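Local coordinates for post-proline cleaving enzyme (Rickettsia typhi, PDB 4HVT), which probably acts as a serine-type oligopeptidase that cuts peptides after proline residues, at residues T73-N85 and S402-I414. Numbering follows the deposited sequence.
With EDO (1,2-ethanediol), chain C.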
loop_
_atom_site.group_PDB
_atom_site.type_symbol
_atom_site.label_atom_id
_atom_site.label_comp_id
_atom_site.label_asym_id
_atom_site.label_seq_id
_atom_site.Cartn_x
_atom_site.Cartn_y
_atom_site.Cartn_z
ATOM N N THR A 73 -2.587 17.974 -8.305
ATOM C CA THR A 73 -1.464 17.662 -9.172
ATOM C C THR A 73 -1.744 16.394 -9.933
ATOM O O THR A 73 -2.011 15.346 -9.288
ATOM C CB THR A 73 -0.174 17.514 -8.355
ATOM O OG1 THR A 73 0.081 18.781 -7.726
ATOM C CG2 THR A 73 0.972 17.169 -9.266
ATOM N N PRO A 74 -1.688 16.467 -11.290
ATOM C CA PRO A 74 -1.943 15.246 -12.086
ATOM C C PRO A 74 -0.663 14.424 -12.302
ATOM O O PRO A 74 0.053 14.620 -13.252
ATOM C CB PRO A 74 -2.467 15.824 -13.407
ATOM C CG PRO A 74 -1.723 17.114 -13.558
ATOM C CD PRO A 74 -1.555 17.646 -12.162
ATOM N N TYR A 75 -0.347 13.544 -11.378
ATOM C CA TYR A 75 0.859 12.747 -11.445
ATOM C C TYR A 75 0.750 11.789 -12.621
ATOM O O TYR A 75 -0.350 11.375 -13.035
ATOM C CB TYR A 75 1.065 11.994 -10.121
ATOM C CG TYR A 75 1.259 12.928 -8.962
ATOM C CD1 TYR A 75 2.466 13.587 -8.790
ATOM C CD2 TYR A 75 0.233 13.199 -8.055
ATOM C CE1 TYR A 75 2.661 14.465 -7.777
ATOM C CE2 TYR A 75 0.433 14.097 -7.015
ATOM C CZ TYR A 75 1.652 14.731 -6.897
ATOM O OH TYR A 75 1.850 15.631 -5.889
ATOM N N GLY A 76 1.867 11.430 -13.187
ATOM C CA GLY A 76 1.812 10.497 -14.319
ATOM C C GLY A 76 3.030 9.677 -14.628
ATOM O O GLY A 76 3.957 9.650 -13.861
ATOM N N VAL A 77 2.982 9.031 -15.793
ATOM C CA VAL A 77 4.046 8.161 -16.312
ATOM C C VAL A 77 4.165 8.433 -17.830
ATOM O O VAL A 77 3.154 8.571 -18.545
ATOM C CB VAL A 77 3.761 6.672 -16.007
ATOM C CG1 VAL A 77 2.537 6.202 -16.682
ATOM C CG2 VAL A 77 4.899 5.815 -16.461
ATOM N N ILE A 78 5.403 8.522 -18.329
ATOM C CA ILE A 78 5.690 8.730 -19.724
ATOM C C ILE A 78 5.814 7.400 -20.481
ATOM O O ILE A 78 6.610 6.523 -20.101
ATOM C CB ILE A 78 7.017 9.465 -19.908
ATOM C CG1 ILE A 78 6.874 10.912 -19.319
ATOM C CG2 ILE A 78 7.443 9.474 -21.381
ATOM C CD1 ILE A 78 8.150 11.740 -19.211
ATOM N N ARG A 79 5.039 7.296 -21.547
ATOM C CA ARG A 79 5.204 6.280 -22.577
ATOM C C ARG A 79 5.045 6.870 -23.973
ATOM O O ARG A 79 4.053 7.545 -24.282
ATOM C CB ARG A 79 4.195 5.120 -22.392
ATOM C CG ARG A 79 4.380 4.252 -21.162
ATOM C CD ARG A 79 3.603 2.947 -21.280
ATOM N NE ARG A 79 2.173 3.208 -21.366
ATOM C CZ ARG A 79 1.423 3.547 -20.311
ATOM N NH1 ARG A 79 1.944 3.685 -19.105
ATOM N NH2 ARG A 79 0.137 3.771 -20.466
ATOM N N LYS A 80 6.062 6.649 -24.804
ATOM C CA LYS A 80 6.069 6.989 -26.229
ATOM C C LYS A 80 5.537 8.395 -26.506
ATOM O O LYS A 80 4.640 8.599 -27.309
ATOM C CB LYS A 80 5.354 5.923 -27.054
ATOM C CG LYS A 80 5.991 4.536 -26.899
ATOM C CD LYS A 80 5.357 3.517 -27.819
ATOM C CE LYS A 80 5.956 2.114 -27.627
ATOM N NZ LYS A 80 5.879 1.651 -26.220
ATOM N N GLY A 81 6.098 9.349 -25.766
ATOM C CA GLY A 81 5.862 10.794 -26.014
ATOM C C GLY A 81 4.642 11.377 -25.327
ATOM O O GLY A 81 4.293 12.549 -25.544
ATOM N N TYR A 82 3.950 10.556 -24.542
ATOM C CA TYR A 82 2.755 10.986 -23.801
ATOM C C TYR A 82 2.931 10.729 -22.326
ATOM O O TYR A 82 3.568 9.756 -21.925
ATOM C CB TYR A 82 1.513 10.187 -24.273
ATOM C CG TYR A 82 0.989 10.568 -25.595
ATOM C CD1 TYR A 82 1.539 10.040 -26.738
ATOM C CD2 TYR A 82 -0.070 11.454 -25.728
ATOM C CE1 TYR A 82 1.077 10.391 -27.983
ATOM C CE2 TYR A 82 -0.555 11.801 -26.982
ATOM C CZ TYR A 82 0.031 11.263 -28.099
ATOM O OH TYR A 82 -0.428 11.607 -29.355
ATOM N N VAL A 83 2.278 11.548 -21.506
ATOM C CA VAL A 83 2.114 11.309 -20.108
ATOM C C VAL A 83 0.714 10.830 -19.877
ATOM O O VAL A 83 -0.258 11.436 -20.351
ATOM C CB VAL A 83 2.287 12.604 -19.258
ATOM C CG1 VAL A 83 2.047 12.310 -17.801
ATOM C CG2 VAL A 83 3.681 13.168 -19.526
ATOM N N TYR A 84 0.647 9.703 -19.187
ATOM C CA TYR A 84 -0.609 9.042 -18.763
ATOM C C TYR A 84 -0.931 9.398 -17.318
ATOM O O TYR A 84 -0.060 9.441 -16.471
ATOM C CB TYR A 84 -0.511 7.526 -18.972
ATOM C CG TYR A 84 -0.439 7.132 -20.409
ATOM C CD1 TYR A 84 0.715 7.319 -21.145
ATOM C CD2 TYR A 84 -1.578 6.600 -21.080
ATOM C CE1 TYR A 84 0.760 7.002 -22.496
ATOM C CE2 TYR A 84 -1.537 6.303 -22.439
ATOM C CZ TYR A 84 -0.367 6.506 -23.146
ATOM O OH TYR A 84 -0.307 6.220 -24.508
ATOM N N ASN A 85 -2.217 9.626 -17.029
ATOM C CA ASN A 85 -2.667 10.115 -15.736
ATOM C C ASN A 85 -4.020 9.492 -15.442
ATOM O O ASN A 85 -4.807 9.238 -16.365
ATOM C CB ASN A 85 -2.740 11.662 -15.772
ATOM C CG ASN A 85 -3.516 12.275 -14.632
ATOM O OD1 ASN A 85 -4.616 12.761 -14.812
ATOM N ND2 ASN A 85 -2.931 12.269 -13.452
ATOM N N SER A 402 8.473 7.279 -11.698
ATOM C CA SER A 402 7.918 6.305 -12.659
ATOM C C SER A 402 8.888 6.257 -13.835
ATOM O O SER A 402 9.387 7.284 -14.279
ATOM C CB SER A 402 6.530 6.712 -13.149
ATOM O OG SER A 402 6.458 7.969 -13.780
ATOM N N SER A 403 9.186 5.048 -14.313
ATOM C CA SER A 403 10.115 4.907 -15.447
ATOM C C SER A 403 10.014 3.506 -15.993
ATOM O O SER A 403 9.467 2.608 -15.325
ATOM C CB SER A 403 11.566 5.191 -15.063
ATOM O OG SER A 403 12.102 4.140 -14.243
ATOM N N TYR A 404 10.544 3.369 -17.191
ATOM C CA TYR A 404 10.647 2.054 -17.885
ATOM C C TYR A 404 11.957 1.980 -18.622
ATOM O O TYR A 404 12.472 2.969 -19.154
ATOM C CB TYR A 404 9.576 1.897 -18.953
ATOM C CG TYR A 404 8.148 2.028 -18.546
ATOM C CD1 TYR A 404 7.441 0.967 -18.080
ATOM C CD2 TYR A 404 7.495 3.227 -18.738
ATOM C CE1 TYR A 404 6.095 1.078 -17.754
ATOM C CE2 TYR A 404 6.164 3.365 -18.411
ATOM C CZ TYR A 404 5.473 2.301 -17.932
ATOM O OH TYR A 404 4.135 2.430 -17.607
ATOM N N GLU A 405 12.531 0.797 -18.680
ATOM C CA GLU A 405 13.771 0.637 -19.437
ATOM C C GLU A 405 13.541 0.975 -20.915
ATOM O O GLU A 405 14.490 1.276 -21.612
ATOM C CB GLU A 405 14.319 -0.805 -19.269
ATOM C CG GLU A 405 15.722 -0.991 -19.789
ATOM C CD GLU A 405 16.386 -2.292 -19.357
ATOM O OE1 GLU A 405 15.827 -3.015 -18.494
ATOM O OE2 GLU A 405 17.454 -2.568 -19.950
ATOM N N GLU A 406 12.317 0.893 -21.404
ATOM C CA GLU A 406 12.046 1.229 -22.807
ATOM C C GLU A 406 12.257 2.744 -23.062
ATOM O O GLU A 406 12.547 3.149 -24.178
ATOM C CB GLU A 406 10.652 0.841 -23.241
ATOM C CG GLU A 406 10.486 1.098 -24.738
ATOM C CD GLU A 406 9.317 0.413 -25.371
ATOM O OE1 GLU A 406 8.744 -0.497 -24.747
ATOM O OE2 GLU A 406 8.994 0.815 -26.506
ATOM N N GLU A 407 12.114 3.562 -22.036
ATOM C CA GLU A 407 12.091 5.015 -22.160
ATOM C C GLU A 407 13.391 5.643 -21.613
ATOM O O GLU A 407 13.855 5.320 -20.505
ATOM C CB GLU A 407 10.883 5.574 -21.369
ATOM C CG GLU A 407 9.535 5.167 -21.925
ATOM C CD GLU A 407 9.197 5.822 -23.254
ATOM O OE1 GLU A 407 9.763 6.891 -23.599
ATOM O OE2 GLU A 407 8.349 5.257 -23.957
ATOM N N GLU A 408 13.962 6.590 -22.363
ATOM C CA GLU A 408 15.065 7.418 -21.861
ATOM C C GLU A 408 14.640 8.412 -20.755
ATOM O O GLU A 408 15.417 8.659 -19.880
ATOM C CB GLU A 408 15.687 8.234 -23.008
ATOM C CG GLU A 408 16.426 7.288 -23.950
ATOM C CD GLU A 408 16.938 7.920 -25.209
ATOM O OE1 GLU A 408 16.320 8.896 -25.686
ATOM O OE2 GLU A 408 17.961 7.407 -25.729
ATOM N N GLU A 409 13.432 8.956 -20.853
ATOM C CA GLU A 409 12.917 9.949 -19.921
ATOM C C GLU A 409 12.022 9.319 -18.858
ATOM O O GLU A 409 11.435 8.265 -19.038
ATOM C CB GLU A 409 12.148 11.043 -20.653
ATOM C CG GLU A 409 13.041 11.832 -21.596
ATOM C CD GLU A 409 12.326 13.026 -22.271
ATOM O OE1 GLU A 409 11.089 13.032 -22.460
ATOM O OE2 GLU A 409 13.039 13.964 -22.650
ATOM N N ALA A 410 11.894 10.015 -17.744
ATOM C CA ALA A 410 11.187 9.511 -16.564
ATOM C C ALA A 410 10.634 10.721 -15.790
ATOM O O ALA A 410 11.117 11.833 -15.978
ATOM C CB ALA A 410 12.136 8.718 -15.668
ATOM N N LEU A 411 9.647 10.481 -14.957
ATOM C CA LEU A 411 9.096 11.506 -14.059
ATOM C C LEU A 411 9.435 11.207 -12.630
ATOM O O LEU A 411 9.180 10.085 -12.132
ATOM C CB LEU A 411 7.603 11.685 -14.224
ATOM C CG LEU A 411 7.182 12.204 -15.614
ATOM C CD1 LEU A 411 5.694 12.070 -15.817
ATOM C CD2 LEU A 411 7.636 13.655 -15.828
ATOM N N ILE A 412 10.001 12.202 -11.966
ATOM C CA ILE A 412 10.512 12.080 -10.594
ATOM C C ILE A 412 9.642 12.985 -9.727
ATOM O O ILE A 412 9.326 14.094 -10.162
ATOM C CB ILE A 412 12.008 12.512 -10.525
ATOM C CG1 ILE A 412 12.995 11.345 -10.896
ATOM C CG2 ILE A 412 12.400 12.941 -9.134
ATOM C CD1 ILE A 412 12.733 10.761 -12.198
ATOM N N THR A 413 9.294 12.534 -8.521
ATOM C CA THR A 413 8.752 13.460 -7.531
ATOM C C THR A 413 9.725 13.633 -6.373
ATOM O O THR A 413 10.359 12.645 -5.939
ATOM C CB THR A 413 7.368 13.052 -7.026
ATOM O OG1 THR A 413 7.404 11.733 -6.434
ATOM C CG2 THR A 413 6.419 13.066 -8.163
ATOM N N ILE A 414 9.811 14.847 -5.819
ATOM C CA ILE A 414 10.525 15.090 -4.565
ATOM C C ILE A 414 9.593 15.981 -3.730
ATOM O O ILE A 414 8.944 16.918 -4.263
ATOM C CB ILE A 414 11.913 15.747 -4.709
ATOM C CG1 ILE A 414 12.773 15.085 -5.791
ATOM C CG2 ILE A 414 12.694 15.706 -3.417
ATOM C CD1 ILE A 414 14.034 15.797 -6.180
HETATM C C1 EDO C . -5.990 13.515 -8.998
HETATM O O1 EDO C . -6.947 12.433 -9.111
HETATM C C2 EDO C . -4.633 13.012 -9.507
HETATM O O2 EDO C . -4.597 12.813 -10.937
HETATM O O HOH W 1 8.914 6.682 -18.313
HETATM O O HOH W 2 7.576 8.441 -16.502
HETATM O O HOH W 3 7.346 2.774 -23.884
HETATM O O HOH W 4 6.575 -1.109 -26.077
HETATM O O HOH W 5 8.656 9.010 -24.880
#
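Ser-402 comes first, its hydroxyl facing the backbone of Gly-76 and Val-77: OG lies 3.0 Å from Gly-76 O. A water bonded to OG takes the N-H of Ile-78 and, weakly, that of Leu-411, so it links the backbones of the two segments. Tyr-404 comes next, its ring lying against Val-77 and Arg-79. Its CE2 packs at 3.4 Å against Val-77 CG2, and Arg-79 CG lies as near to the same carbon, while Ile-78 O sits at the ring edge. The phenol OH accepts from Arg-79 NH1 at 2.9 Å, a bent bond (136°), with guanidinium and ring almost perpendicular. Arg-79 NH2 meanwhile lies over the centre of the Tyr-84 ring, which helps fix the guanidinium's rotation. In the type I turn that begins at Tyr-404, Glu-406 runs out extended to a weak salt bridge, OE2 to Lys-80 NZ at 3.2 Å, with a water joining NZ to OE1. Glu-407 instead folds back at chi2 (-70°), bringing OE2 within 2.8 Å of the backbone N of Lys-80 in a nearly straight bond that arrives from above the carboxylate plane; through a water OE1 also reaches Gly-81 N, so one carboxylate holds the type I' hairpin turn. Farther on, Leu-411 CG meets Ile-78 CD1 at 3.8 Å, the two side chains crossing at about a right angle, and Thr-413 CG2 touches the ring of Tyr-75. Strand 77-79, outermost in its four-stranded antiparallel sheet, thus lies nearly antiparallel to 410-414 on side chains pointing from another such sheet, joining first and last blades and closing the seven-bladed beta-propeller of the prolyl oligopeptidase family.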